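Long-range contact in beta sliding clamp (Borrelia burgdorferi, PDB 6DJ8), which probably tethers DNA polymerases and other replication proteins to DNA, encircling the duplex as a ring-shaped head-to-tail homodimer that confers processivity: residues H11-E25 / E66-K78. Sequence-based numbering, arbitrary orientation.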
loop_
_atom_site.group_PDB
_atom_site.type_symbol
_atom_site.label_atom_id
_atom_site.label_comp_id
_atom_site.label_asym_id
_atom_site.label_seq_id
_atom_site.Cartn_x
_atom_site.Cartn_y
_atom_site.Cartn_z
ATOM N N HIS A 11 19.290 -30.268 -23.649
ATOM C CA HIS A 11 18.367 -31.383 -23.475
ATOM C C HIS A 11 18.482 -32.045 -22.103
ATOM O O HIS A 11 17.510 -32.657 -21.646
ATOM C CB HIS A 11 18.595 -32.422 -24.574
ATOM C CG HIS A 11 19.883 -33.170 -24.436
ATOM N ND1 HIS A 11 20.022 -34.264 -23.609
ATOM C CD2 HIS A 11 21.093 -32.975 -25.010
ATOM C CE1 HIS A 11 21.261 -34.716 -23.686
ATOM N NE2 HIS A 11 21.933 -33.948 -24.525
ATOM N N ASN A 12 19.632 -31.939 -21.426
ATOM C CA ASN A 12 19.768 -32.579 -20.120
ATOM C C ASN A 12 20.252 -31.648 -19.012
ATOM O O ASN A 12 20.648 -32.140 -17.949
ATOM C CB ASN A 12 20.709 -33.800 -20.215
ATOM C CG ASN A 12 22.125 -33.431 -20.649
ATOM O OD1 ASN A 12 22.437 -32.263 -20.879
ATOM N ND2 ASN A 12 22.992 -34.439 -20.760
ATOM N N THR A 13 20.237 -30.329 -19.212
ATOM C CA THR A 13 20.621 -29.397 -18.152
ATOM C C THR A 13 19.368 -28.615 -17.766
ATOM O O THR A 13 19.155 -27.482 -18.202
ATOM C CB THR A 13 21.751 -28.471 -18.596
ATOM O OG1 THR A 13 22.826 -29.258 -19.110
ATOM C CG2 THR A 13 22.305 -27.725 -17.390
ATOM N N PHE A 14 18.544 -29.221 -16.917
ATOM C CA PHE A 14 17.256 -28.646 -16.559
ATOM C C PHE A 14 16.808 -29.203 -15.217
ATOM O O PHE A 14 17.369 -30.170 -14.705
ATOM C CB PHE A 14 16.191 -28.971 -17.618
ATOM C CG PHE A 14 15.807 -30.416 -17.636
ATOM C CD1 PHE A 14 16.463 -31.304 -18.474
ATOM C CD2 PHE A 14 14.820 -30.906 -16.789
ATOM C CE1 PHE A 14 16.125 -32.648 -18.491
ATOM C CE2 PHE A 14 14.489 -32.252 -16.788
ATOM C CZ PHE A 14 15.137 -33.122 -17.641
ATOM N N PHE A 15 15.740 -28.616 -14.684
ATOM C CA PHE A 15 15.012 -29.289 -13.629
ATOM C C PHE A 15 13.538 -28.936 -13.756
ATOM O O PHE A 15 13.178 -27.885 -14.289
ATOM C CB PHE A 15 15.541 -28.939 -12.233
ATOM C CG PHE A 15 15.418 -27.504 -11.879
ATOM C CD1 PHE A 15 16.425 -26.622 -12.201
ATOM C CD2 PHE A 15 14.300 -27.027 -11.220
ATOM C CE1 PHE A 15 16.321 -25.290 -11.880
ATOM C CE2 PHE A 15 14.196 -25.709 -10.899
ATOM C CZ PHE A 15 15.205 -24.830 -11.240
ATOM N N ILE A 16 12.699 -29.834 -13.249
ATOM C CA ILE A 16 11.261 -29.640 -13.154
ATOM C C ILE A 16 10.931 -29.448 -11.685
ATOM O O ILE A 16 11.420 -30.194 -10.830
ATOM C CB ILE A 16 10.500 -30.845 -13.740
ATOM C CG1 ILE A 16 10.941 -31.106 -15.195
ATOM C CG2 ILE A 16 8.985 -30.636 -13.633
ATOM C CD1 ILE A 16 10.275 -32.295 -15.838
ATOM N N CYS A 17 10.108 -28.449 -11.390
ATOM C CA CYS A 17 9.744 -28.163 -10.014
ATOM C C CYS A 17 8.278 -27.770 -9.948
ATOM O O CYS A 17 7.631 -27.479 -10.963
ATOM C CB CYS A 17 10.600 -27.046 -9.426
ATOM S SG CYS A 17 10.387 -25.494 -10.278
ATOM N N GLU A 18 7.757 -27.774 -8.733
ATOM C CA GLU A 18 6.425 -27.248 -8.478
ATOM C C GLU A 18 6.495 -25.723 -8.458
ATOM O O GLU A 18 7.263 -25.133 -7.683
ATOM C CB GLU A 18 5.881 -27.811 -7.165
ATOM C CG GLU A 18 4.523 -27.289 -6.756
ATOM C CD GLU A 18 3.823 -28.217 -5.781
ATOM O OE1 GLU A 18 4.213 -29.406 -5.703
ATOM O OE2 GLU A 18 2.884 -27.758 -5.097
ATOM N N THR A 19 5.707 -25.086 -9.326
ATOM C CA THR A 19 5.795 -23.639 -9.495
ATOM C C THR A 19 5.533 -22.900 -8.189
ATOM O O THR A 19 6.277 -21.982 -7.823
ATOM C CB THR A 19 4.801 -23.188 -10.561
ATOM O OG1 THR A 19 5.023 -23.950 -11.759
ATOM C CG2 THR A 19 4.990 -21.728 -10.868
ATOM N N ASN A 20 4.441 -23.242 -7.499
ATOM C CA ASN A 20 4.113 -22.516 -6.278
ATOM C C ASN A 20 5.200 -22.703 -5.227
ATOM O O ASN A 20 5.523 -21.771 -4.485
ATOM C CB ASN A 20 2.759 -22.960 -5.732
ATOM C CG ASN A 20 2.270 -22.053 -4.595
ATOM O OD1 ASN A 20 2.337 -22.418 -3.418
ATOM N ND2 ASN A 20 1.817 -20.855 -4.947
ATOM N N GLN A 21 5.807 -23.890 -5.176
ATOM C CA GLN A 21 6.844 -24.123 -4.169
ATOM C C GLN A 21 8.068 -23.270 -4.453
ATOM O O GLN A 21 8.549 -22.547 -3.574
ATOM C CB GLN A 21 7.234 -25.597 -4.125
ATOM C CG GLN A 21 8.261 -25.908 -3.035
ATOM C CD GLN A 21 8.568 -27.382 -2.955
ATOM O OE1 GLN A 21 8.389 -28.110 -3.939
ATOM N NE2 GLN A 21 9.010 -27.843 -1.783
ATOM N N ILE A 22 8.581 -23.312 -5.688
ATOM C CA ILE A 22 9.793 -22.542 -5.935
ATOM C C ILE A 22 9.495 -21.048 -5.852
ATOM O O ILE A 22 10.370 -20.256 -5.482
ATOM C CB ILE A 22 10.455 -22.932 -7.266
ATOM C CG1 ILE A 22 11.886 -22.368 -7.288
ATOM C CG2 ILE A 22 9.585 -22.470 -8.456
ATOM C CD1 ILE A 22 12.680 -22.656 -8.530
ATOM N N MET A 23 8.258 -20.634 -6.158
ATOM C CA MET A 23 7.899 -19.229 -5.973
ATOM C C MET A 23 8.048 -18.821 -4.505
ATOM O O MET A 23 8.653 -17.787 -4.185
ATOM C CB MET A 23 6.458 -18.965 -6.458
ATOM C CG MET A 23 6.064 -17.509 -6.366
ATOM S SD MET A 23 4.373 -17.212 -6.943
ATOM C CE MET A 23 4.347 -18.278 -8.419
ATOM N N ASN A 24 7.505 -19.629 -3.596
ATOM C CA ASN A 24 7.599 -19.295 -2.174
ATOM C C ASN A 24 9.049 -19.257 -1.704
ATOM O O ASN A 24 9.447 -18.346 -0.966
ATOM C CB ASN A 24 6.801 -20.302 -1.344
ATOM C CG ASN A 24 5.301 -20.153 -1.535
ATOM O OD1 ASN A 24 4.815 -19.090 -1.934
ATOM N ND2 ASN A 24 4.561 -21.220 -1.254
ATOM N N GLU A 25 9.858 -20.231 -2.130
ATOM C CA GLU A 25 11.237 -20.294 -1.645
ATOM C C GLU A 25 12.070 -19.156 -2.208
ATOM O O GLU A 25 12.952 -18.635 -1.520
ATOM C CB GLU A 25 11.873 -21.638 -1.997
ATOM C CG GLU A 25 11.161 -22.855 -1.424
ATOM C CD GLU A 25 11.115 -22.898 0.118
ATOM O OE1 GLU A 25 11.673 -22.007 0.800
ATOM O OE2 GLU A 25 10.515 -23.854 0.643
ATOM N N GLU A 66 20.254 -20.814 3.040
ATOM C CA GLU A 66 20.189 -21.947 2.132
ATOM C C GLU A 66 18.893 -22.711 2.371
ATOM O O GLU A 66 18.533 -22.988 3.519
ATOM C CB GLU A 66 21.422 -22.840 2.337
ATOM C CG GLU A 66 21.219 -24.275 1.976
ATOM C CD GLU A 66 22.512 -25.059 1.963
ATOM O OE1 GLU A 66 22.431 -26.301 1.881
ATOM O OE2 GLU A 66 23.594 -24.438 2.058
ATOM N N SER A 67 18.186 -23.031 1.288
ATOM C CA SER A 67 16.967 -23.827 1.337
ATOM C C SER A 67 17.044 -24.921 0.280
ATOM O O SER A 67 17.769 -24.808 -0.713
ATOM C CB SER A 67 15.709 -22.986 1.101
ATOM O OG SER A 67 15.639 -22.533 -0.242
ATOM N N THR A 68 16.263 -25.979 0.490
ATOM C CA THR A 68 16.270 -27.113 -0.417
ATOM C C THR A 68 14.846 -27.577 -0.668
ATOM O O THR A 68 14.019 -27.600 0.250
ATOM C CB THR A 68 17.110 -28.272 0.162
ATOM O OG1 THR A 68 17.070 -29.385 -0.736
ATOM C CG2 THR A 68 16.567 -28.706 1.505
ATOM N N ILE A 69 14.563 -27.931 -1.925
ATOM C CA ILE A 69 13.272 -28.468 -2.322
ATOM C C ILE A 69 13.512 -29.609 -3.299
ATOM O O ILE A 69 14.548 -29.682 -3.962
ATOM C CB ILE A 69 12.361 -27.412 -2.978
ATOM C CG1 ILE A 69 13.027 -26.857 -4.239
ATOM C CG2 ILE A 69 12.019 -26.314 -1.987
ATOM C CD1 ILE A 69 12.101 -25.934 -5.072
ATOM N N SER A 70 12.528 -30.496 -3.393
ATOM C CA SER A 70 12.626 -31.643 -4.276
ATOM C C SER A 70 12.289 -31.233 -5.701
ATOM O O SER A 70 11.371 -30.446 -5.929
ATOM C CB SER A 70 11.678 -32.743 -3.808
ATOM O OG SER A 70 12.139 -33.293 -2.583
ATOM N N ILE A 71 13.044 -31.767 -6.659
ATOM C CA ILE A 71 12.857 -31.501 -8.074
ATOM C C ILE A 71 13.101 -32.794 -8.841
ATOM O O ILE A 71 13.534 -33.806 -8.282
ATOM C CB ILE A 71 13.812 -30.412 -8.599
ATOM C CG1 ILE A 71 15.254 -30.852 -8.302
ATOM C CG2 ILE A 71 13.450 -29.045 -8.025
ATOM C CD1 ILE A 71 16.317 -30.010 -8.927
ATOM N N VAL A 72 12.894 -32.721 -10.152
ATOM C CA VAL A 72 13.275 -33.775 -11.085
ATOM C C VAL A 72 14.364 -33.205 -11.982
ATOM O O VAL A 72 14.236 -32.073 -12.476
ATOM C CB VAL A 72 12.064 -34.261 -11.901
ATOM C CG1 VAL A 72 12.508 -35.199 -13.029
ATOM C CG2 VAL A 72 11.054 -34.934 -10.980
ATOM N N SER A 73 15.447 -33.959 -12.164
ATOM C CA SER A 73 16.551 -33.465 -12.974
ATOM C C SER A 73 17.285 -34.630 -13.625
ATOM O O SER A 73 16.961 -35.801 -13.407
ATOM C CB SER A 73 17.521 -32.653 -12.125
ATOM O OG SER A 73 18.274 -33.537 -11.313
ATOM N N GLU A 74 18.282 -34.299 -14.423
ATOM C CA GLU A 74 19.090 -35.357 -15.018
ATOM C C GLU A 74 20.573 -35.139 -14.790
ATOM O O GLU A 74 21.302 -36.108 -14.588
ATOM C CB GLU A 74 18.842 -35.469 -16.533
ATOM C CG GLU A 74 17.658 -36.317 -16.922
ATOM C CD GLU A 74 17.337 -36.210 -18.403
ATOM O OE1 GLU A 74 18.278 -36.053 -19.215
ATOM O OE2 GLU A 74 16.140 -36.271 -18.749
ATOM N N THR A 75 21.039 -33.896 -14.815
ATOM C CA THR A 75 22.426 -33.588 -14.508
ATOM C C THR A 75 22.457 -32.504 -13.445
ATOM O O THR A 75 21.481 -31.780 -13.236
ATOM C CB THR A 75 23.225 -33.141 -15.740
ATOM O OG1 THR A 75 22.678 -31.919 -16.259
ATOM C CG2 THR A 75 23.208 -34.227 -16.826
ATOM N N ASP A 76 23.604 -32.386 -12.800
ATOM C CA ASP A 76 23.824 -31.405 -11.756
ATOM C C ASP A 76 24.464 -30.175 -12.375
ATOM O O ASP A 76 25.303 -30.288 -13.273
ATOM C CB ASP A 76 24.738 -31.978 -10.669
ATOM C CG ASP A 76 24.103 -33.142 -9.926
ATOM O OD1 ASP A 76 22.918 -33.450 -10.192
ATOM O OD2 ASP A 76 24.798 -33.756 -9.085
ATOM N N PHE A 77 24.060 -29.000 -11.910
ATOM C CA PHE A 77 24.633 -27.761 -12.414
ATOM C C PHE A 77 24.265 -26.649 -11.445
ATOM O O PHE A 77 23.393 -26.812 -10.593
ATOM C CB PHE A 77 24.128 -27.434 -13.829
ATOM C CG PHE A 77 22.636 -27.169 -13.906
ATOM C CD1 PHE A 77 21.732 -28.211 -14.016
ATOM C CD2 PHE A 77 22.148 -25.874 -13.866
ATOM C CE1 PHE A 77 20.368 -27.963 -14.104
ATOM C CE2 PHE A 77 20.774 -25.614 -13.937
ATOM C CZ PHE A 77 19.885 -26.658 -14.055
ATOM N N LYS A 78 24.911 -25.498 -11.617
ATOM C CA LYS A 78 24.623 -24.317 -10.814
ATOM C C LYS A 78 24.346 -23.139 -11.739
ATOM O O LYS A 78 24.860 -23.080 -12.859
ATOM C CB LYS A 78 25.776 -23.962 -9.857
ATOM C CG LYS A 78 26.176 -25.073 -8.898
ATOM C CD LYS A 78 27.145 -24.544 -7.853
ATOM C CE LYS A 78 27.649 -25.644 -6.940
ATOM N NZ LYS A 78 27.708 -25.149 -5.525
HETATM O O HOH W 1 19.488 -31.424 -15.061
HETATM O O HOH W 2 9.349 -28.634 -6.602
HETATM O O HOH W 3 10.578 -30.164 -1.388
HETATM O O HOH W 4 13.810 -20.650 0.508
#
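I16 and V72 face each other as an antiparallel hydrogen-bonded pair: I16 N donates to V72 O (2.8 Å) and V72 N to I16 O (3.0 Å), both nearly straight and in the carbonyl planes. On the F15 face of the pair, I71 CD1 reaches F15 CB (3.6 Å), while its CG2 branch touches C17 CB. The F15 and F77 side chains cross at about a right angle, with F77 CZ in plane at the F15 edge. F77 also offers a face to T13: methyl CG2 sits 3.7 Å from the ring centroid in a CH-pi contact, put there by a chi1 of -52° that turns CG2 anti to the backbone N and leaves OG1 to bond M9 O.

Toward the loop, T75 OG1 donates to N12 O (2.7 Å), tilted 28° from the carbonyl plane. Next to it E74 brings OE2 to the rim of F14, 3.5 Å from CZ, with the carboxylate nearly perpendicular to the ring; K100 makes a cation-pi contact with that same ring.

At the other end, helix 19-25 runs antiparallel to strand 66-70 and lays Q21 and E25 over I69. The CG2 methyl of I69 meets Q21 NE2 (3.4 Å) and E25 CG (3.6 Å). One water joins Q21 OE1, E18 N and S70 O, and another links Q21 NE2 to S70 N. Bent at chi2, E25 turns its carboxylate to Y254 and N253.

Farther out, strand 98-104 flanks 14-18, and I47 and V49 back F15. Residues 66-78 thus leave one sheet, add an edge strand at 72-73 to the other beside 14-18, and return, joining the two sheets at this edge with helix 19-25 packed against 66-70, as in the two-sheet, helix-packed domains of the DNA clamp fold.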